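Local structure of thermosome subunit (Methanococcoides burtonii, 3AQ1) at residues Val360-Leu371 and His421-Leu430; Glu101-Ile112 and Leu124-Arg133. The protein probably acts as an ATP-dependent group II chaperonin that binds unfolded proteins and helps them fold, and is seen here as an open-state monomer. All coordinates share one frame; numbering follows the deposited sequence.

Contact 1: Val360-Leu371 and His421-Leu430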
loop_
_atom_site.group_PDB
_atom_site.type_symbol
_atom_site.label_atom_id
_atom_site.label_comp_id
_atom_site.label_asym_id
_atom_site.label_seq_id
_atom_site.Cartn_x
_atom_site.Cartn_y
_atom_site.Cartn_z
ATOM N N VAL A 360 -4.877 -1.085 17.526
ATOM C CA VAL A 360 -3.829 -1.982 17.990
ATOM C C VAL A 360 -4.377 -3.386 18.064
ATOM O O VAL A 360 -5.590 -3.567 18.112
ATOM C CB VAL A 360 -3.258 -1.566 19.334
ATOM C CG1 VAL A 360 -2.250 -0.462 19.117
ATOM C CG2 VAL A 360 -4.380 -1.124 20.267
ATOM N N GLY A 361 -3.480 -4.371 18.082
ATOM C CA GLY A 361 -3.861 -5.759 17.889
ATOM C C GLY A 361 -3.964 -6.587 19.154
ATOM O O GLY A 361 -4.258 -6.062 20.229
ATOM N N GLY A 362 -3.746 -7.892 19.016
ATOM C CA GLY A 362 -3.755 -8.802 20.146
ATOM C C GLY A 362 -5.122 -8.986 20.781
ATOM O O GLY A 362 -5.242 -9.366 21.956
ATOM N N GLY A 363 -6.161 -8.723 20.000
ATOM C CA GLY A 363 -7.517 -8.917 20.469
ATOM C C GLY A 363 -8.007 -7.735 21.275
ATOM O O GLY A 363 -9.147 -7.726 21.746
ATOM N N SER A 364 -7.150 -6.731 21.426
ATOM C CA SER A 364 -7.532 -5.524 22.156
ATOM C C SER A 364 -8.845 -4.915 21.649
ATOM O O SER A 364 -9.708 -4.581 22.451
ATOM C CB SER A 364 -6.407 -4.479 22.145
ATOM O OG SER A 364 -6.223 -3.929 20.852
ATOM N N SER A 365 -9.010 -4.783 20.331
ATOM C CA SER A 365 -10.183 -4.090 19.784
ATOM C C SER A 365 -11.449 -4.950 19.787
ATOM O O SER A 365 -12.566 -4.439 19.875
ATOM C CB SER A 365 -9.905 -3.539 18.382
ATOM O OG SER A 365 -9.915 -4.561 17.408
ATOM N N GLU A 366 -11.286 -6.261 19.704
ATOM C CA GLU A 366 -12.441 -7.130 19.776
ATOM C C GLU A 366 -13.032 -7.096 21.186
ATOM O O GLU A 366 -14.252 -7.019 21.369
ATOM C CB GLU A 366 -12.062 -8.542 19.358
ATOM C CG GLU A 366 -11.932 -8.708 17.843
ATOM C CD GLU A 366 -10.551 -8.360 17.299
ATOM O OE1 GLU A 366 -9.648 -8.002 18.087
ATOM O OE2 GLU A 366 -10.369 -8.456 16.069
ATOM N N VAL A 367 -12.151 -7.141 22.178
ATOM C CA VAL A 367 -12.538 -7.076 23.582
ATOM C C VAL A 367 -13.232 -5.749 23.920
ATOM O O VAL A 367 -14.301 -5.744 24.534
ATOM C CB VAL A 367 -11.303 -7.262 24.453
ATOM C CG1 VAL A 367 -11.600 -6.994 25.925
ATOM C CG2 VAL A 367 -10.749 -8.650 24.236
ATOM N N GLU A 368 -12.627 -4.631 23.513
ATOM C CA GLU A 368 -13.257 -3.314 23.641
ATOM C C GLU A 368 -14.613 -3.262 22.923
ATOM O O GLU A 368 -15.618 -2.879 23.513
ATOM C CB GLU A 368 -12.340 -2.196 23.117
ATOM C CG GLU A 368 -12.694 -0.814 23.644
ATOM C CD GLU A 368 -12.588 -0.734 25.166
ATOM O OE1 GLU A 368 -11.707 -1.413 25.733
ATOM O OE2 GLU A 368 -13.380 0.003 25.796
ATOM N N LEU A 369 -14.640 -3.645 21.653
ATOM C CA LEU A 369 -15.901 -3.706 20.923
ATOM C C LEU A 369 -16.907 -4.554 21.660
ATOM O O LEU A 369 -18.020 -4.110 21.911
ATOM C CB LEU A 369 -15.695 -4.257 19.519
ATOM C CG LEU A 369 -15.053 -3.234 18.592
ATOM C CD1 LEU A 369 -14.811 -3.843 17.239
ATOM C CD2 LEU A 369 -15.972 -2.053 18.486
ATOM N N SER A 370 -16.514 -5.774 22.017
ATOM C CA SER A 370 -17.418 -6.696 22.705
ATOM C C SER A 370 -17.993 -6.088 23.969
ATOM O O SER A 370 -19.197 -6.159 24.216
ATOM C CB SER A 370 -16.700 -7.985 23.054
ATOM O OG SER A 370 -17.511 -8.793 23.885
ATOM N N LEU A 371 -17.123 -5.494 24.776
ATOM C CA LEU A 371 -17.559 -4.865 26.011
ATOM C C LEU A 371 -18.562 -3.739 25.746
ATOM O O LEU A 371 -19.657 -3.728 26.297
ATOM C CB LEU A 371 -16.360 -4.335 26.788
ATOM C CG LEU A 371 -16.711 -3.462 27.989
ATOM C CD1 LEU A 371 -17.224 -4.332 29.129
ATOM C CD2 LEU A 371 -15.518 -2.637 28.429
ATOM N N HIS A 421 -9.548 -4.092 30.280
ATOM C CA HIS A 421 -10.437 -3.254 29.485
ATOM C C HIS A 421 -11.541 -2.586 30.305
ATOM O O HIS A 421 -11.777 -1.381 30.163
ATOM C CB HIS A 421 -10.983 -4.021 28.290
ATOM C CG HIS A 421 -10.043 -4.031 27.127
ATOM N ND1 HIS A 421 -10.219 -3.226 26.022
ATOM C CD2 HIS A 421 -8.891 -4.710 26.920
ATOM C CE1 HIS A 421 -9.226 -3.425 25.175
ATOM N NE2 HIS A 421 -8.406 -4.319 25.696
ATOM N N GLU A 422 -12.198 -3.364 31.169
ATOM C CA GLU A 422 -13.176 -2.827 32.108
ATOM C C GLU A 422 -12.578 -1.654 32.878
ATOM O O GLU A 422 -13.282 -0.710 33.233
ATOM C CB GLU A 422 -13.632 -3.904 33.097
ATOM C CG GLU A 422 -14.561 -4.960 32.516
ATOM C CD GLU A 422 -14.737 -6.166 33.433
ATOM O OE1 GLU A 422 -14.215 -6.162 34.583
ATOM O OE2 GLU A 422 -15.405 -7.123 32.987
ATOM N N LYS A 423 -11.275 -1.721 33.133
ATOM C CA LYS A 423 -10.587 -0.693 33.909
ATOM C C LYS A 423 -9.995 0.437 33.048
ATOM O O LYS A 423 -9.310 1.316 33.568
ATOM C CB LYS A 423 -9.509 -1.320 34.808
ATOM C CG LYS A 423 -10.063 -2.181 35.952
ATOM C CD LYS A 423 -8.930 -2.825 36.758
ATOM C CE LYS A 423 -9.430 -3.538 38.007
ATOM N NZ LYS A 423 -10.241 -4.740 37.675
ATOM N N GLY A 424 -10.258 0.407 31.740
ATOM C CA GLY A 424 -9.962 1.537 30.872
ATOM C C GLY A 424 -8.693 1.495 30.041
ATOM O O GLY A 424 -8.290 2.513 29.483
ATOM N N ASN A 425 -8.048 0.338 29.960
ATOM C CA ASN A 425 -6.900 0.188 29.073
ATOM C C ASN A 425 -7.350 -0.274 27.699
ATOM O O ASN A 425 -7.624 -1.459 27.505
ATOM C CB ASN A 425 -5.892 -0.805 29.634
ATOM C CG ASN A 425 -5.255 -0.323 30.912
ATOM O OD1 ASN A 425 -4.381 -0.986 31.468
ATOM N ND2 ASN A 425 -5.688 0.837 31.390
ATOM N N LYS A 426 -7.427 0.659 26.751
ATOM C CA LYS A 426 -7.918 0.345 25.414
ATOM C C LYS A 426 -6.931 -0.539 24.651
ATOM O O LYS A 426 -7.329 -1.363 23.823
ATOM C CB LYS A 426 -8.202 1.629 24.618
ATOM C CG LYS A 426 -9.048 2.660 25.356
ATOM C CD LYS A 426 -9.523 3.786 24.436
ATOM C CE LYS A 426 -10.393 4.789 25.200
ATOM N NZ LYS A 426 -11.250 5.638 24.315
ATOM N N ASN A 427 -5.644 -0.363 24.938
ATOM C CA ASN A 427 -4.591 -1.017 24.167
ATOM C C ASN A 427 -4.180 -2.373 24.718
ATOM O O ASN A 427 -3.196 -2.957 24.260
ATOM C CB ASN A 427 -3.343 -0.129 24.082
ATOM C CG ASN A 427 -3.645 1.272 23.592
ATOM O OD1 ASN A 427 -4.563 1.493 22.797
ATOM N ND2 ASN A 427 -2.861 2.230 24.064
ATOM N N ALA A 428 -4.914 -2.869 25.705
ATOM C CA ALA A 428 -4.553 -4.137 26.326
ATOM C C ALA A 428 -4.905 -5.327 25.441
ATOM O O ALA A 428 -6.073 -5.574 25.160
ATOM C CB ALA A 428 -5.214 -4.267 27.665
ATOM N N GLY A 429 -3.889 -6.059 25.004
ATOM C CA GLY A 429 -4.098 -7.256 24.205
ATOM C C GLY A 429 -3.062 -8.331 24.488
ATOM O O GLY A 429 -2.069 -8.100 25.202
ATOM N N LEU A 430 -3.280 -9.514 23.924
ATOM C CA LEU A 430 -2.377 -10.633 24.164
ATOM C C LEU A 430 -1.109 -10.517 23.325
ATOM O O LEU A 430 -1.172 -10.395 22.110
ATOM C CB LEU A 430 -3.069 -11.968 23.893
ATOM C CG LEU A 430 -2.175 -13.213 24.015
ATOM C CD1 LEU A 430 -1.460 -13.248 25.363
ATOM C CD2 LEU A 430 -2.960 -14.506 23.784
#
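The imidazole of His421 is held at both nitrogens and pressed on both faces, with Glu368 and Val367 of the facing helix supplying one partner of each kind. ND1 donates to Glu368 OE1; the modelled separation is too short to be taken literally. The oxygen sits at the ring's edge, near its plane, and the carboxylate is turned 31° from the ring. The glutamate chain bends at chi2 (61°), which folds its carboxylate back to the ring, and Arg372 pairs with the other oxygen, OE2. The ring's other nitrogen, NE2, donates in the ring plane to Ala428 O at 2.7 Å, tying the end of helix 410-422 to the strand that follows. Val367 CG1 lies over one face in a CH-pi contact, 3.8 Å from the ring centroid, while Asn425 O sits over the other. Gripped at both nitrogens and covered on both faces, the ring probably has little freedom to turn.

Nearer the start of helix 364-378 the backbones meet directly. Leu430 N donates to Gly362 O at 2.8 Å. Side chains on Gly362 and Gly429 would point into this close approach, and their absence lets the chains draw together. Ser364 CB rests 3.2 Å from Ala428 O, and Val360 CG2 touches Asn427 OD1 at 3.6 Å.

Gly361-Ser364 forms a type I' turn, with Gly363 at the N-cap. A glycine-rich turn leading into a helix is consistent with the equatorial domain of TCP-1 chaperonins, where in relatives such a turn lies beside the nucleotide pocket.

Contact 2: Glu101-Ile112 and Leu124-Arg133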
loop_
_atom_site.group_PDB
_atom_site.type_symbol
_atom_site.label_atom_id
_atom_site.label_comp_id
_atom_site.label_asym_id
_atom_site.label_seq_id
_atom_site.Cartn_x
_atom_site.Cartn_y
_atom_site.Cartn_z
ATOM N N GLU A 101 5.394 12.067 13.033
ATOM C CA GLU A 101 6.497 11.342 12.412
ATOM C C GLU A 101 6.992 10.154 13.240
ATOM O O GLU A 101 7.202 9.067 12.714
ATOM C CB GLU A 101 7.644 12.302 12.125
ATOM C CG GLU A 101 8.783 11.684 11.360
ATOM C CD GLU A 101 9.925 12.664 11.133
ATOM O OE1 GLU A 101 11.034 12.393 11.653
ATOM O OE2 GLU A 101 9.712 13.699 10.443
ATOM N N ALA A 102 7.191 10.365 14.532
ATOM C CA ALA A 102 7.660 9.289 15.388
ATOM C C ALA A 102 6.718 8.084 15.313
ATOM O O ALA A 102 7.157 6.928 15.377
ATOM C CB ALA A 102 7.802 9.774 16.821
ATOM N N ALA A 103 5.425 8.362 15.165
ATOM C CA ALA A 103 4.425 7.303 15.123
ATOM C C ALA A 103 4.398 6.644 13.754
ATOM O O ALA A 103 4.196 5.429 13.651
ATOM C CB ALA A 103 3.051 7.840 15.485
ATOM N N LEU A 104 4.585 7.450 12.708
ATOM C CA LEU A 104 4.710 6.921 11.353
ATOM C C LEU A 104 5.926 6.004 11.239
ATOM O O LEU A 104 5.860 4.948 10.618
ATOM C CB LEU A 104 4.822 8.049 10.335
ATOM C CG LEU A 104 3.561 8.838 10.020
ATOM C CD1 LEU A 104 3.912 10.080 9.193
ATOM C CD2 LEU A 104 2.574 7.942 9.302
ATOM N N ILE A 105 7.034 6.419 11.842
ATOM C CA ILE A 105 8.233 5.603 11.887
ATOM C C ILE A 105 8.035 4.329 12.703
ATOM O O ILE A 105 8.604 3.282 12.383
ATOM C CB ILE A 105 9.400 6.383 12.462
ATOM C CG1 ILE A 105 9.982 7.272 11.371
ATOM C CG2 ILE A 105 10.450 5.429 13.009
ATOM C CD1 ILE A 105 11.394 7.689 11.611
ATOM N N LYS A 106 7.228 4.428 13.754
ATOM C CA LYS A 106 6.849 3.258 14.545
ATOM C C LYS A 106 5.963 2.320 13.723
ATOM O O LYS A 106 6.158 1.101 13.735
ATOM C CB LYS A 106 6.118 3.679 15.820
ATOM C CG LYS A 106 6.124 2.644 16.935
ATOM C CD LYS A 106 4.953 2.887 17.884
ATOM C CE LYS A 106 5.367 2.887 19.344
ATOM N NZ LYS A 106 5.806 1.548 19.813
ATOM N N ILE A 107 4.990 2.892 13.017
ATOM C CA ILE A 107 4.108 2.121 12.145
ATOM C C ILE A 107 4.905 1.373 11.068
ATOM O O ILE A 107 4.815 0.151 10.964
ATOM C CB ILE A 107 2.996 3.012 11.542
ATOM C CG1 ILE A 107 1.943 3.298 12.605
ATOM C CG2 ILE A 107 2.330 2.365 10.324
ATOM C CD1 ILE A 107 0.849 4.214 12.144
ATOM N N ALA A 108 5.703 2.101 10.295
ATOM C CA ALA A 108 6.558 1.491 9.279
ATOM C C ALA A 108 7.439 0.376 9.853
ATOM O O ALA A 108 7.626 -0.660 9.219
ATOM C CB ALA A 108 7.422 2.553 8.578
ATOM N N GLY A 109 7.982 0.597 11.045
ATOM C CA GLY A 109 8.754 -0.422 11.737
ATOM C C GLY A 109 8.072 -1.787 11.766
ATOM O O GLY A 109 8.728 -2.815 11.624
ATOM N N THR A 110 6.755 -1.807 11.941
ATOM C CA THR A 110 6.036 -3.067 12.075
ATOM C C THR A 110 6.124 -3.953 10.830
ATOM O O THR A 110 5.942 -5.172 10.918
ATOM C CB THR A 110 4.544 -2.855 12.423
ATOM O OG1 THR A 110 3.826 -2.385 11.269
ATOM C CG2 THR A 110 4.382 -1.882 13.586
ATOM N N ALA A 111 6.392 -3.356 9.674
ATOM C CA ALA A 111 6.433 -4.125 8.421
ATOM C C ALA A 111 7.832 -4.661 8.095
ATOM O O ALA A 111 8.032 -5.378 7.111
ATOM C CB ALA A 111 5.870 -3.304 7.248
ATOM N N ILE A 112 8.780 -4.333 8.957
ATOM C CA ILE A 112 10.184 -4.580 8.702
ATOM C C ILE A 112 10.735 -5.494 9.784
ATOM O O ILE A 112 11.172 -5.034 10.842
ATOM C CB ILE A 112 10.971 -3.235 8.703
ATOM C CG1 ILE A 112 10.298 -2.211 7.775
ATOM C CG2 ILE A 112 12.441 -3.454 8.356
ATOM C CD1 ILE A 112 11.024 -0.873 7.706
ATOM N N LEU A 124 15.548 2.039 7.541
ATOM C CA LEU A 124 14.541 1.757 6.528
ATOM C C LEU A 124 13.193 2.401 6.887
ATOM O O LEU A 124 12.411 2.766 6.011
ATOM C CB LEU A 124 14.383 0.258 6.307
ATOM C CG LEU A 124 13.678 -0.068 4.996
ATOM C CD1 LEU A 124 14.503 0.436 3.804
ATOM C CD2 LEU A 124 13.422 -1.544 4.891
ATOM N N SER A 125 12.935 2.554 8.175
ATOM C CA SER A 125 11.710 3.196 8.629
ATOM C C SER A 125 11.704 4.680 8.265
ATOM O O SER A 125 10.717 5.214 7.763
ATOM C CB SER A 125 11.554 3.021 10.142
ATOM O OG SER A 125 11.354 1.664 10.460
ATOM N N ALA A 126 12.826 5.330 8.538
ATOM C CA ALA A 126 13.034 6.716 8.175
ATOM C C ALA A 126 12.836 6.923 6.680
ATOM O O ALA A 126 12.199 7.875 6.246
ATOM C CB ALA A 126 14.424 7.149 8.582
ATOM N N LEU A 127 13.396 6.019 5.896
ATOM C CA LEU A 127 13.332 6.127 4.456
ATOM C C LEU A 127 11.885 5.967 3.999
ATOM O O LEU A 127 11.405 6.749 3.182
ATOM C CB LEU A 127 14.248 5.080 3.812
ATOM C CG LEU A 127 14.367 5.076 2.301
ATOM C CD1 LEU A 127 14.612 6.490 1.837
ATOM C CD2 LEU A 127 15.492 4.157 1.880
ATOM N N THR A 128 11.192 4.962 4.537
ATOM C CA THR A 128 9.779 4.769 4.235
ATOM C C THR A 128 8.946 6.029 4.472
ATOM O O THR A 128 8.150 6.432 3.626
ATOM C CB THR A 128 9.155 3.688 5.102
ATOM O OG1 THR A 128 9.813 2.443 4.869
ATOM C CG2 THR A 128 7.700 3.552 4.744
ATOM N N VAL A 129 9.130 6.637 5.639
ATOM C CA VAL A 129 8.317 7.766 6.064
ATOM C C VAL A 129 8.583 9.018 5.210
ATOM O O VAL A 129 7.666 9.762 4.856
ATOM C CB VAL A 129 8.498 8.028 7.587
ATOM C CG1 VAL A 129 7.905 9.361 8.007
ATOM C CG2 VAL A 129 7.862 6.908 8.388
ATOM N N LYS A 130 9.843 9.220 4.854
ATOM C CA LYS A 130 10.248 10.354 4.043
ATOM C C LYS A 130 9.736 10.248 2.599
ATOM O O LYS A 130 9.439 11.255 1.964
ATOM C CB LYS A 130 11.763 10.455 4.075
ATOM C CG LYS A 130 12.355 11.530 3.217
ATOM C CD LYS A 130 13.843 11.642 3.498
ATOM C CE LYS A 130 14.526 12.650 2.590
ATOM N NZ LYS A 130 16.009 12.622 2.799
ATOM N N ALA A 131 9.646 9.023 2.091
ATOM C CA ALA A 131 9.136 8.759 0.754
ATOM C C ALA A 131 7.625 8.943 0.732
ATOM O O ALA A 131 7.092 9.693 -0.091
ATOM C CB ALA A 131 9.499 7.342 0.324
ATOM N N VAL A 132 6.939 8.260 1.644
ATOM C CA VAL A 132 5.492 8.354 1.735
ATOM C C VAL A 132 5.057 9.787 1.959
ATOM O O VAL A 132 4.249 10.308 1.205
ATOM C CB VAL A 132 4.923 7.461 2.843
ATOM C CG1 VAL A 132 3.530 7.914 3.228
ATOM C CG2 VAL A 132 4.883 6.027 2.368
ATOM N N ARG A 133 5.616 10.433 2.978
ATOM C CA ARG A 133 5.286 11.832 3.270
ATOM C C ARG A 133 5.399 12.750 2.066
ATOM O O ARG A 133 4.829 13.835 2.066
ATOM C CB ARG A 133 6.152 12.391 4.404
ATOM C CG ARG A 133 5.611 12.086 5.778
ATOM C CD ARG A 133 6.553 12.547 6.850
ATOM N NE ARG A 133 6.693 13.996 6.870
ATOM C CZ ARG A 133 7.023 14.681 7.959
ATOM N NH1 ARG A 133 7.237 14.038 9.106
ATOM N NH2 ARG A 133 7.132 16.003 7.909
#
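Apolar packing carries most of the contact between Leu104, Ile105 and Ala108 on one helix and Ser125, Thr128 and Val129 on the other. Val129 is a knob in a hole formed by Glu101, Leu104, Ile105 and Ala108; its CG2 branch lies 3.8 Å from Leu104 CB and 3.7 Å from Ile105 CG1. Ile105 crosses Val129 at about a right angle, its CG2, anti to the backbone N, meeting Ser125 CB at 3.9 Å while CD1 reaches over Ala126. An alanine in place of Ile105 would remove these branches, and is likely to open a gap beside Val129 and Ser125. Beyond the helix, Ile112 CD1 packs on Leu124 CD2 at 3.8 Å.

The polar contacts are peripheral or local. Glu101 OE2 and Arg133 NH1 form a salt bridge of 2.8 Å at the solvent-facing end of the contact, its carboxylate and guanidinium planes turned 60° apart. Ser125 OG touches Gly109 CA, but its hydrogen bond goes back to Lys121 O.

The axes of 101-109 and 124-132 approach to 8.5 Å, with their N-to-C directions 117° apart, a steeply crossed pair. Val349, Leu342 and Ala345 of helix 332-355 add to the packing on Ala108 and Thr128, a helical cluster consistent with the intermediate domain of group II chaperonins.

The two contacts illustrate how parts of a chaperonin subunit can be packed apart yet joined through shared neighbours. Their centres lie 25 Å apart, and their nearest atoms remain about 8 Å from each other, so neither touches the other. Contact 2 closes in the chain before contact 1 opens, and helix 332-355, which packs against contact 2, leads through strand 357-360 into contact 1. A second connection is Trp441: its ring takes a cation-pi contact from Lys106 of 101-112, and it is touched by Val360 of 360-371. By family comparison, contact 1 belongs to the equatorial domain, near the expected nucleotide pocket, and contact 2 to the intermediate domain that joins it to the apical one.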